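Local coordinates for protein TcpB (Brucella melitensis, PDB 4LQC) that belongs to the TIR-domain family, with a parallel beta-sheet flanked by helices, and forms a dimer in this assembly, at residues E69-S73 against K74-A78; K101-Y104 against D105-R108; L124-V127 against E128-A131. The protein carries 2 engineered substitutions. All blocks are in the same frame, centred on the assembly; numbering follows the deposited sequence.

Contact 1: residues E69-S73 against K74-A78; sequences EHFFS and KQWPA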
ATOM      1  N   GLU B  69      -5.326  -1.138   6.598  1.00 39.03           N
ATOM      2  CA  GLU B  69      -6.758  -0.885   6.551  1.00 39.10           C
ATOM      3  C   GLU B  69      -7.449  -1.431   7.810  1.00 36.94           C
ATOM      4  O   GLU B  69      -8.284  -0.760   8.419  1.00 38.15           O
ATOM      5  CB  GLU B  69      -7.340  -1.520   5.286  1.00 42.04           C
ATOM      6  CG  GLU B  69      -8.701  -0.995   4.896  1.00 43.99           C
ATOM      7  CD  GLU B  69      -9.351  -1.826   3.809  1.00 47.96           C
ATOM      8  OE1 GLU B  69      -8.713  -2.791   3.335  1.00 52.94           O
ATOM      9  OE2 GLU B  69     -10.503  -1.514   3.425  1.00 57.12           O
ATOM     10  N   HIS B  70      -7.073  -2.635   8.227  1.00 39.64           N
ATOM     11  CA  HIS B  70      -7.688  -3.243   9.411  1.00 38.00           C
ATOM     12  C   HIS B  70      -7.275  -2.536  10.686  1.00 36.19           C
ATOM     13  O   HIS B  70      -7.987  -2.579  11.693  1.00 39.00           O
ATOM     14  CB  HIS B  70      -7.329  -4.719   9.478  1.00 43.02           C
ATOM     15  CG  HIS B  70      -7.547  -5.425   8.185  1.00 44.15           C
ATOM     16  ND1 HIS B  70      -8.804  -5.762   7.727  1.00 45.65           N
ATOM     17  CD2 HIS B  70      -6.677  -5.822   7.226  1.00 44.05           C
ATOM     18  CE1 HIS B  70      -8.697  -6.347   6.549  1.00 44.02           C
ATOM     19  NE2 HIS B  70      -7.416  -6.396   6.224  1.00 47.49           N
ATOM     20  N   PHE B  71      -6.123  -1.879  10.647  1.00 37.38           N
ATOM     21  CA  PHE B  71      -5.714  -1.082  11.783  1.00 34.46           C
ATOM     22  C   PHE B  71      -6.655   0.113  11.919  1.00 36.62           C
ATOM     23  O   PHE B  71      -7.322   0.281  12.939  1.00 35.17           O
ATOM     24  CB  PHE B  71      -4.270  -0.616  11.645  1.00 32.17           C
ATOM     25  CG  PHE B  71      -3.803   0.223  12.808  1.00 37.54           C
ATOM     26  CD1 PHE B  71      -3.396  -0.381  13.984  1.00 34.02           C
ATOM     27  CD2 PHE B  71      -3.783   1.615  12.728  1.00 31.86           C
ATOM     28  CE1 PHE B  71      -2.982   0.382  15.071  1.00 35.74           C
ATOM     29  CE2 PHE B  71      -3.356   2.363  13.796  1.00 36.83           C
ATOM     30  CZ  PHE B  71      -2.952   1.740  14.979  1.00 32.70           C
ATOM     31  N   PHE B  72      -6.730   0.934  10.882  1.00 36.64           N
ATOM     32  CA  PHE B  72      -7.540   2.149  10.967  1.00 34.46           C
ATOM     33  C   PHE B  72      -9.029   1.845  11.125  1.00 37.66           C
ATOM     34  O   PHE B  72      -9.758   2.640  11.716  1.00 41.34           O
ATOM     35  CB  PHE B  72      -7.330   3.035   9.751  1.00 30.20           C
ATOM     36  CG  PHE B  72      -5.949   3.606   9.645  1.00 32.49           C
ATOM     37  CD1 PHE B  72      -5.474   4.486  10.597  1.00 28.67           C
ATOM     38  CD2 PHE B  72      -5.137   3.291   8.563  1.00 35.13           C
ATOM     39  CE1 PHE B  72      -4.201   5.026  10.493  1.00 30.48           C
ATOM     40  CE2 PHE B  72      -3.868   3.831   8.447  1.00 33.69           C
ATOM     41  CZ  PHE B  72      -3.397   4.694   9.417  1.00 33.21           C
ATOM     42  N   SER B  73      -9.476   0.694  10.621  1.00 38.87           N
ATOM     43  CA  SER B  73     -10.895   0.333  10.698  1.00 37.93           C
ATOM     44  C   SER B  73     -11.374   0.197  12.140  1.00 40.01           C
ATOM     45  O   SER B  73     -12.574   0.264  12.400  1.00 41.55           O
ATOM     46  CB  SER B  73     -11.185  -0.959   9.942  1.00 36.64           C
ATOM     47  OG  SER B  73     -10.776  -2.082  10.700  1.00 44.31           O
ATOM     48  N   LYS B  74     -10.442   0.017  13.075  1.00 37.94           N
ATOM     49  CA  LYS B  74     -10.791  -0.099  14.486  1.00 40.72           C
ATOM     50  C   LYS B  74     -11.295   1.240  15.022  1.00 39.92           C
ATOM     51  O   LYS B  74     -11.770   1.312  16.140  1.00 36.28           O
ATOM     52  CB  LYS B  74      -9.595  -0.564  15.328  1.00 39.96           C
ATOM     53  CG  LYS B  74      -8.905  -1.829  14.851  1.00 40.53           C
ATOM     54  CD  LYS B  74      -9.822  -3.051  14.909  1.00 40.61           C
ATOM     55  CE  LYS B  74      -9.335  -4.149  13.962  1.00 42.66           C
ATOM     56  NZ  LYS B  74     -10.224  -5.343  13.978  1.00 50.69           N
ATOM     57  N   GLN B  75     -11.179   2.291  14.214  1.00 44.23           N
ATOM     58  CA  GLN B  75     -11.662   3.614  14.586  1.00 42.00           C
ATOM     59  C   GLN B  75     -11.030   4.118  15.885  1.00 43.08           C
ATOM     60  O   GLN B  75     -11.733   4.358  16.869  1.00 40.32           O
ATOM     61  CB  GLN B  75     -13.195   3.621  14.700  1.00 42.96           C
ATOM     62  CG  GLN B  75     -13.938   3.472  13.362  1.00 53.57           C
ATOM     63  CD  GLN B  75     -15.457   3.608  13.514  1.00 69.25           C
ATOM     64  OE1 GLN B  75     -16.031   3.228  14.544  1.00 72.27           O
ATOM     65  NE2 GLN B  75     -16.109   4.161  12.493  1.00 69.69           N
ATOM     66  N   TRP B  76      -9.709   4.292  15.875  1.00 41.34           N
ATOM     67  CA  TRP B  76      -8.977   4.768  17.050  1.00 37.17           C
ATOM     68  C   TRP B  76      -9.229   6.254  17.249  1.00 39.83           C
ATOM     69  O   TRP B  76      -9.580   6.943  16.306  1.00 33.94           O
ATOM     70  CB  TRP B  76      -7.477   4.517  16.876  1.00 33.93           C
ATOM     71  CG  TRP B  76      -7.155   3.067  16.653  1.00 38.30           C
ATOM     72  CD1 TRP B  76      -6.776   2.476  15.472  1.00 37.72           C
ATOM     73  CD2 TRP B  76      -7.206   2.024  17.629  1.00 34.61           C
ATOM     74  NE1 TRP B  76      -6.584   1.127  15.663  1.00 40.56           N
ATOM     75  CE2 TRP B  76      -6.843   0.823  16.977  1.00 41.72           C
ATOM     76  CE3 TRP B  76      -7.532   1.982  18.996  1.00 33.61           C
ATOM     77  CZ2 TRP B  76      -6.794  -0.406  17.646  1.00 37.74           C
ATOM     78  CZ3 TRP B  76      -7.481   0.769  19.654  1.00 37.57           C
ATOM     79  CH2 TRP B  76      -7.110  -0.412  18.979  1.00 40.17           C
ATOM     80  N   PRO B  77      -9.055   6.755  18.483  1.00 41.70           N
ATOM     81  CA  PRO B  77      -9.246   8.197  18.656  1.00 39.17           C
ATOM     82  C   PRO B  77      -8.205   8.952  17.838  1.00 34.70           C
ATOM     83  O   PRO B  77      -7.116   8.423  17.636  1.00 36.76           O
ATOM     84  CB  PRO B  77      -9.033   8.408  20.175  1.00 36.71           C
ATOM     85  CG  PRO B  77      -9.325   7.069  20.785  1.00 35.15           C
ATOM     86  CD  PRO B  77      -8.807   6.066  19.762  1.00 34.16           C
ATOM     87  N   ALA B  78      -8.538  10.151  17.373  1.00 30.58           N
ATOM     88  CA  ALA B  78      -7.673  10.878  16.451  1.00 33.70           C
ATOM     89  C   ALA B  78      -6.360  11.253  17.109  1.00 36.22           C
ATOM     90  O   ALA B  78      -5.310  11.210  16.460  1.00 37.01           O
ATOM     91  CB  ALA B  78      -8.382  12.142  15.911  1.00 33.51           C
TER
HETATM   92  O   HOH W   1      -8.608   4.568  13.394  1.00 34.14           O

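Contact 2: residues K101-Y104 against D105-R108; sequences KVSY and DEVR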
ATOM      1  N   LYS B 101      -0.404  -2.015   2.724  1.00 29.97           N
ATOM      2  CA  LYS B 101      -1.595  -2.068   1.879  1.00 29.51           C
ATOM      3  C   LYS B 101      -2.576  -0.923   2.155  1.00 31.38           C
ATOM      4  O   LYS B 101      -3.798  -1.104   2.098  1.00 32.74           O
ATOM      5  CB  LYS B 101      -2.255  -3.459   1.965  1.00 28.95           C
ATOM      6  CG  LYS B 101      -1.334  -4.577   1.421  1.00 32.31           C
ATOM      7  CD  LYS B 101      -1.739  -6.007   1.828  1.00 31.54           C
ATOM      8  CE  LYS B 101      -3.032  -6.471   1.148  1.00 36.79           C
ATOM      9  NZ  LYS B 101      -3.011  -6.311  -0.337  1.00 36.16           N
ATOM     10  N   VAL B 102      -2.033   0.255   2.460  1.00 28.11           N
ATOM     11  CA  VAL B 102      -2.836   1.479   2.526  1.00 33.93           C
ATOM     12  C   VAL B 102      -2.360   2.485   1.494  1.00 30.30           C
ATOM     13  O   VAL B 102      -1.229   2.417   1.012  1.00 33.43           O
ATOM     14  CB  VAL B 102      -2.754   2.178   3.896  1.00 28.53           C
ATOM     15  CG1 VAL B 102      -3.595   1.447   4.919  1.00 35.97           C
ATOM     16  CG2 VAL B 102      -1.313   2.281   4.345  1.00 26.76           C
ATOM     17  N   SER B 103      -3.224   3.430   1.162  1.00 32.48           N
ATOM     18  CA  SER B 103      -2.814   4.551   0.339  1.00 34.21           C
ATOM     19  C   SER B 103      -2.511   5.766   1.233  1.00 35.94           C
ATOM     20  O   SER B 103      -2.903   5.812   2.415  1.00 29.80           O
ATOM     21  CB  SER B 103      -3.925   4.900  -0.633  1.00 31.44           C
ATOM     22  OG  SER B 103      -5.063   5.322   0.090  1.00 36.38           O
ATOM     23  N   TYR B 104      -1.810   6.745   0.669  1.00 31.83           N
ATOM     24  CA  TYR B 104      -1.579   7.986   1.380  1.00 33.36           C
ATOM     25  C   TYR B 104      -2.899   8.640   1.791  1.00 36.52           C
ATOM     26  O   TYR B 104      -3.052   9.091   2.934  1.00 36.08           O
ATOM     27  CB  TYR B 104      -0.737   8.936   0.531  1.00 35.37           C
ATOM     28  CG  TYR B 104      -0.636  10.323   1.113  1.00 39.00           C
ATOM     29  CD1 TYR B 104      -1.637  11.274   0.891  1.00 36.93           C
ATOM     30  CD2 TYR B 104       0.454  10.686   1.885  1.00 38.78           C
ATOM     31  CE1 TYR B 104      -1.555  12.533   1.439  1.00 40.30           C
ATOM     32  CE2 TYR B 104       0.545  11.949   2.434  1.00 42.42           C
ATOM     33  CZ  TYR B 104      -0.457  12.868   2.204  1.00 44.64           C
ATOM     34  OH  TYR B 104      -0.358  14.125   2.747  1.00 45.49           O
ATOM     35  N   ASP B 105      -3.850   8.712   0.863  1.00 37.86           N
ATOM     36  CA  ASP B 105      -5.121   9.388   1.145  1.00 38.07           C
ATOM     37  C   ASP B 105      -5.849   8.688   2.271  1.00 37.92           C
ATOM     38  O   ASP B 105      -6.509   9.309   3.099  1.00 40.88           O
ATOM     39  CB  ASP B 105      -6.012   9.409  -0.098  1.00 40.97           C
ATOM     40  CG  ASP B 105      -5.527  10.384  -1.141  1.00 37.56           C
ATOM     41  OD1 ASP B 105      -5.409  11.586  -0.852  1.00 45.85           O
ATOM     42  OD2 ASP B 105      -5.243   9.945  -2.255  1.00 46.19           O
ATOM     43  N   GLU B 106      -5.721   7.376   2.302  1.00 38.33           N
ATOM     44  CA  GLU B 106      -6.436   6.583   3.279  1.00 35.25           C
ATOM     45  C   GLU B 106      -5.881   6.875   4.673  1.00 38.97           C
ATOM     46  O   GLU B 106      -6.634   6.904   5.656  1.00 36.26           O
ATOM     47  CB  GLU B 106      -6.284   5.117   2.923  1.00 35.64           C
ATOM     48  CG  GLU B 106      -6.984   4.170   3.820  1.00 40.78           C
ATOM     49  CD  GLU B 106      -6.810   2.742   3.354  1.00 44.27           C
ATOM     50  OE1 GLU B 106      -6.059   2.518   2.377  1.00 39.09           O
ATOM     51  OE2 GLU B 106      -7.430   1.842   3.965  1.00 52.55           O
ATOM     52  N   VAL B 107      -4.573   7.113   4.759  1.00 34.37           N
ATOM     53  CA  VAL B 107      -3.945   7.381   6.047  1.00 31.99           C
ATOM     54  C   VAL B 107      -4.217   8.821   6.487  1.00 38.58           C
ATOM     55  O   VAL B 107      -4.439   9.093   7.679  1.00 36.88           O
ATOM     56  CB  VAL B 107      -2.423   7.108   6.002  1.00 32.62           C
ATOM     57  CG1 VAL B 107      -1.762   7.522   7.315  1.00 27.20           C
ATOM     58  CG2 VAL B 107      -2.146   5.617   5.694  1.00 29.33           C
ATOM     59  N   ARG B 108      -4.209   9.743   5.524  1.00 35.90           N
ATOM     60  CA  ARG B 108      -4.485  11.150   5.820  1.00 41.09           C
ATOM     61  C   ARG B 108      -5.927  11.327   6.267  1.00 32.77           C
ATOM     62  O   ARG B 108      -6.233  12.216   7.039  1.00 40.07           O
ATOM     63  CB  ARG B 108      -4.200  12.052   4.610  1.00 42.61           C
ATOM     64  CG  ARG B 108      -4.470  13.515   4.902  1.00 49.26           C
ATOM     65  CD  ARG B 108      -4.135  14.404   3.754  1.00 51.44           C
ATOM     66  NE  ARG B 108      -5.026  14.184   2.619  1.00 70.12           N
ATOM     67  CZ  ARG B 108      -6.196  14.801   2.459  1.00 74.77           C
ATOM     68  NH1 ARG B 108      -6.617  15.671   3.381  1.00 61.23           N
ATOM     69  NH2 ARG B 108      -6.944  14.549   1.379  1.00 66.29           N
TER

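Contact 3: residues L124-V127 against E128-A131; sequences LKSV and EEIA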
ATOM      1  N   LEU B 124       7.410  -0.951  -0.932  1.00 33.18           N
ATOM      2  CA  LEU B 124       8.737  -0.515  -1.389  1.00 33.14           C
ATOM      3  C   LEU B 124       9.847  -1.479  -0.987  1.00 39.18           C
ATOM      4  O   LEU B 124      10.942  -1.447  -1.556  1.00 37.47           O
ATOM      5  CB  LEU B 124       9.063   0.861  -0.815  1.00 33.99           C
ATOM      6  CG  LEU B 124       7.974   1.882  -1.114  1.00 32.86           C
ATOM      7  CD1 LEU B 124       8.372   3.240  -0.562  1.00 30.99           C
ATOM      8  CD2 LEU B 124       7.700   1.911  -2.615  1.00 31.38           C
ATOM      9  N   LYS B 125       9.578  -2.316   0.016  1.00 38.92           N
ATOM     10  CA  LYS B 125      10.553  -3.308   0.447  1.00 39.43           C
ATOM     11  C   LYS B 125       9.903  -4.638   0.786  1.00 39.68           C
ATOM     12  O   LYS B 125       8.703  -4.708   1.064  1.00 35.86           O
ATOM     13  CB  LYS B 125      11.335  -2.793   1.659  1.00 41.76           C
ATOM     14  CG  LYS B 125      12.223  -1.615   1.354  1.00 43.34           C
ATOM     15  CD  LYS B 125      13.054  -1.269   2.547  1.00 44.71           C
ATOM     16  CE  LYS B 125      14.028  -0.178   2.206  1.00 50.54           C
ATOM     17  NZ  LYS B 125      14.750   0.224   3.431  1.00 57.55           N
ATOM     18  N   SER B 126      10.710  -5.693   0.753  1.00 40.68           N
ATOM     19  CA  SER B 126      10.240  -7.017   1.088  1.00 40.27           C
ATOM     20  C   SER B 126      10.250  -7.144   2.601  1.00 37.16           C
ATOM     21  O   SER B 126      10.876  -6.330   3.285  1.00 37.12           O
ATOM     22  CB  SER B 126      11.163  -8.070   0.479  1.00 38.01           C
ATOM     23  OG  SER B 126      12.408  -8.080   1.156  1.00 40.12           O
ATOM     24  N   VAL B 127       9.560  -8.155   3.123  1.00 33.47           N
ATOM     25  CA  VAL B 127       9.579  -8.406   4.555  1.00 35.45           C
ATOM     26  C   VAL B 127      11.015  -8.619   5.069  1.00 35.26           C
ATOM     27  O   VAL B 127      11.377  -8.096   6.108  1.00 36.46           O
ATOM     28  CB  VAL B 127       8.630  -9.574   4.954  1.00 37.24           C
ATOM     29  CG1 VAL B 127       8.970 -10.838   4.192  1.00 43.28           C
ATOM     30  CG2 VAL B 127       8.687  -9.824   6.448  1.00 39.51           C
ATOM     31  N   GLU B 128      11.847  -9.344   4.325  1.00 41.64           N
ATOM     32  CA  GLU B 128      13.251  -9.497   4.702  1.00 37.12           C
ATOM     33  C   GLU B 128      13.998  -8.158   4.764  1.00 37.37           C
ATOM     34  O   GLU B 128      14.742  -7.911   5.716  1.00 39.56           O
ATOM     35  CB  GLU B 128      13.984 -10.456   3.757  1.00 39.94           C
ATOM     36  CG  GLU B 128      13.526 -11.912   3.828  1.00 43.29           C
ATOM     37  CD  GLU B 128      12.149 -12.149   3.208  1.00 47.99           C
ATOM     38  OE1 GLU B 128      11.623 -11.261   2.486  1.00 48.86           O
ATOM     39  OE2 GLU B 128      11.585 -13.235   3.450  1.00 54.01           O
ATOM     40  N   GLU B 129      13.828  -7.305   3.753  1.00 40.08           N
ATOM     41  CA  GLU B 129      14.530  -6.018   3.732  1.00 37.29           C
ATOM     42  C   GLU B 129      14.113  -5.157   4.924  1.00 41.36           C
ATOM     43  O   GLU B 129      14.933  -4.442   5.514  1.00 39.73           O
ATOM     44  CB  GLU B 129      14.290  -5.269   2.416  1.00 42.57           C
ATOM     45  CG  GLU B 129      14.935  -5.925   1.183  1.00 46.99           C
ATOM     46  CD  GLU B 129      14.732  -5.119  -0.110  1.00 52.92           C
ATOM     47  OE1 GLU B 129      15.739  -4.729  -0.744  1.00 62.14           O
ATOM     48  OE2 GLU B 129      13.571  -4.887  -0.517  1.00 50.95           O
ATOM     49  N   ILE B 130      12.836  -5.243   5.294  1.00 40.14           N
ATOM     50  CA  ILE B 130      12.310  -4.470   6.415  1.00 39.05           C
ATOM     51  C   ILE B 130      12.852  -5.007   7.736  1.00 40.73           C
ATOM     52  O   ILE B 130      13.173  -4.246   8.668  1.00 40.05           O
ATOM     53  CB  ILE B 130      10.771  -4.496   6.418  1.00 38.52           C
ATOM     54  CG1 ILE B 130      10.243  -3.588   5.303  1.00 38.13           C
ATOM     55  CG2 ILE B 130      10.221  -4.060   7.768  1.00 36.96           C
ATOM     56  CD1 ILE B 130       8.737  -3.586   5.189  1.00 36.58           C
ATOM     57  N   ALA B 131      12.969  -6.326   7.807  1.00 40.77           N
ATOM     58  CA  ALA B 131      13.544  -6.974   8.974  1.00 38.22           C
ATOM     59  C   ALA B 131      14.968  -6.463   9.209  1.00 41.35           C
ATOM     60  O   ALA B 131      15.308  -6.058  10.325  1.00 41.18           O
ATOM     61  CB  ALA B 131      13.524  -8.472   8.792  1.00 36.04           C
TER

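Contact 1: residues E69-S73 against K74-A78
The carbonyl oxygen of Phe71 is gripped twice as the helix 69-72 gives out: Lys74 N binds Phe71 O at 3.1 Å, from well above the carbonyl plane, and Trp76 NE1 reaches Phe71 O at 2.9 Å in a weak, bent bond of 123°. The same indole nitrogen sits over the centre of the Phe71 ring, 3.6 Å above its plane. The Phe71 ring and the five-membered ring of Trp76 are inclined at 35°, an oblique pairing, and Phe71 CE2 lies 3.8 Å from Trp76 CD1. With CG anti to the backbone N (chi1 180°), the Phe71 ring swings to where the indole can cover it; Leu81 and Leu43 pack on both aromatics.

One residue on, Phe72 O accepts Gln75 N at 2.9 Å, which closes a type I turn from Phe72 to Gln75, where phi becomes positive. A water donates to Phe72 O and accepts from Trp76 N, bridging the turn. Lys74 bends at its second torsion, which lays CE 3.1 Å from His70 O before NZ meets Glu16 in a salt bridge. Ser73 OG donates back to His70 O at 3.0 Å. The i to i+4 pattern stops after Ser73 N to Glu69 O; beyond it a hydroxyl serves His70 O, a backbone N-H three residues on and the weak indole bond serve Phe71 O, and Gln75 N and the water share Phe72 O.

Contact 2: residues K101-Y104 against D105-R108
Ser103 and Glu106 form a capping box at the start of helix 104-108, with each residue's side chain bonded to the other's backbone N-H. Glu106 can be followed outward. Its CB lies 3.1 Å from Ser103 OG; CG then leaves anti to the backbone N (chi1 -179°), beginning an extended chain that carries the carboxylate back beside the incoming loop. There CD packs against Val102 CG1 at 3.8 Å, the two side chains crossing at about a right angle. OE1 accepts Ser103 N at 3.2 Å, on its anti side and 25° out of the carboxylate plane, while OE2 lies 4.0 Å from Val102 CG1. Beyond the cap itself, across the dimer interface, Lys101 of the second subunit forms a salt bridge with OE1. That partner would probably favour the ionised carboxylate, and it ties the cap to the interface.

The other half of the box is the bond from Glu106 N to Ser103 OG, 3.1 Å. The backbone then takes up the helical pattern: Val107 N binds Ser103 O, and Arg108 N binds Tyr104 O at 2.9 Å, nearly along the C=O axis.

Val102 reaches across the cap to the first turn of the helix, where Phe72 and Trp99 also cover Val107. The Tyr104 ring leans on the aliphatic part of Arg108, its plane 31° from that of the guanidinium, while Tyr104 OH bonds to Asp116. Asp105 OD2 accepts Val127 N of the second subunit. Behind the box, Val102 CG2 meets Val107 CG2 at 3.7 Å.

Contact 3: residues L124-V127 against E128-A131
Lys125 lays its CB between two side chains of the following helix, 3.8 Å from Glu129 OE2 and 3.9 Å from Ile130 CG1. The lysine and glutamate side chains cross at about a right angle, and the amine travels on to a salt bridge with Glu133, one turn further along. Glu129 puts CG anti to its carbonyl carbon (chi1 -68°), which carries the chain past Ser126 OG, 3.3 Å from CG, and returns OE2 to the loop. That oxygen uses its anti lone pair to accept Ser126 N at 3.2 Å in a nearly straight bond of 164°. In exchange, Ser126 OG accepts Glu129 N at 3.1 Å, equally straight at 165°.

Glu128 bends at its second torsion, folding its carboxylate back over Val127, where OE1 comes within 3.2 Å of CG1. Leu25 of helix 18-31 covers both Val127 and Ile130, joining the start of this helix to its neighbour. Regular helical bonding then begins, with Ile130 N on Ser126 O at 3.0 Å. The reciprocal pair of Ser126 and Glu129 is a capping box, opening the last helix of the TIR domain.

How the contacts relate
The three contacts illustrate how helix ends are finished in a fold of parallel strands flanked by helices: contact 1 finishes a helix, while contacts 2 and 3 each begin one with a Ser-Glu capping box. Contacts 1 and 2 touch, their centres about 12 Å apart, where Phe72 CE2 packs on Val107 CG2 at 3.7 Å and Glu69 lies beside Glu106. Contact 3 stands away, its centre about 24 Å from that of contact 1, on the opposite side of the chain's centre, and about 19 Å from that of contact 2. Within one chain contacts 2 and 3 do not meet, yet contact 2 of one subunit meets contact 3 of the other across the dimer interface.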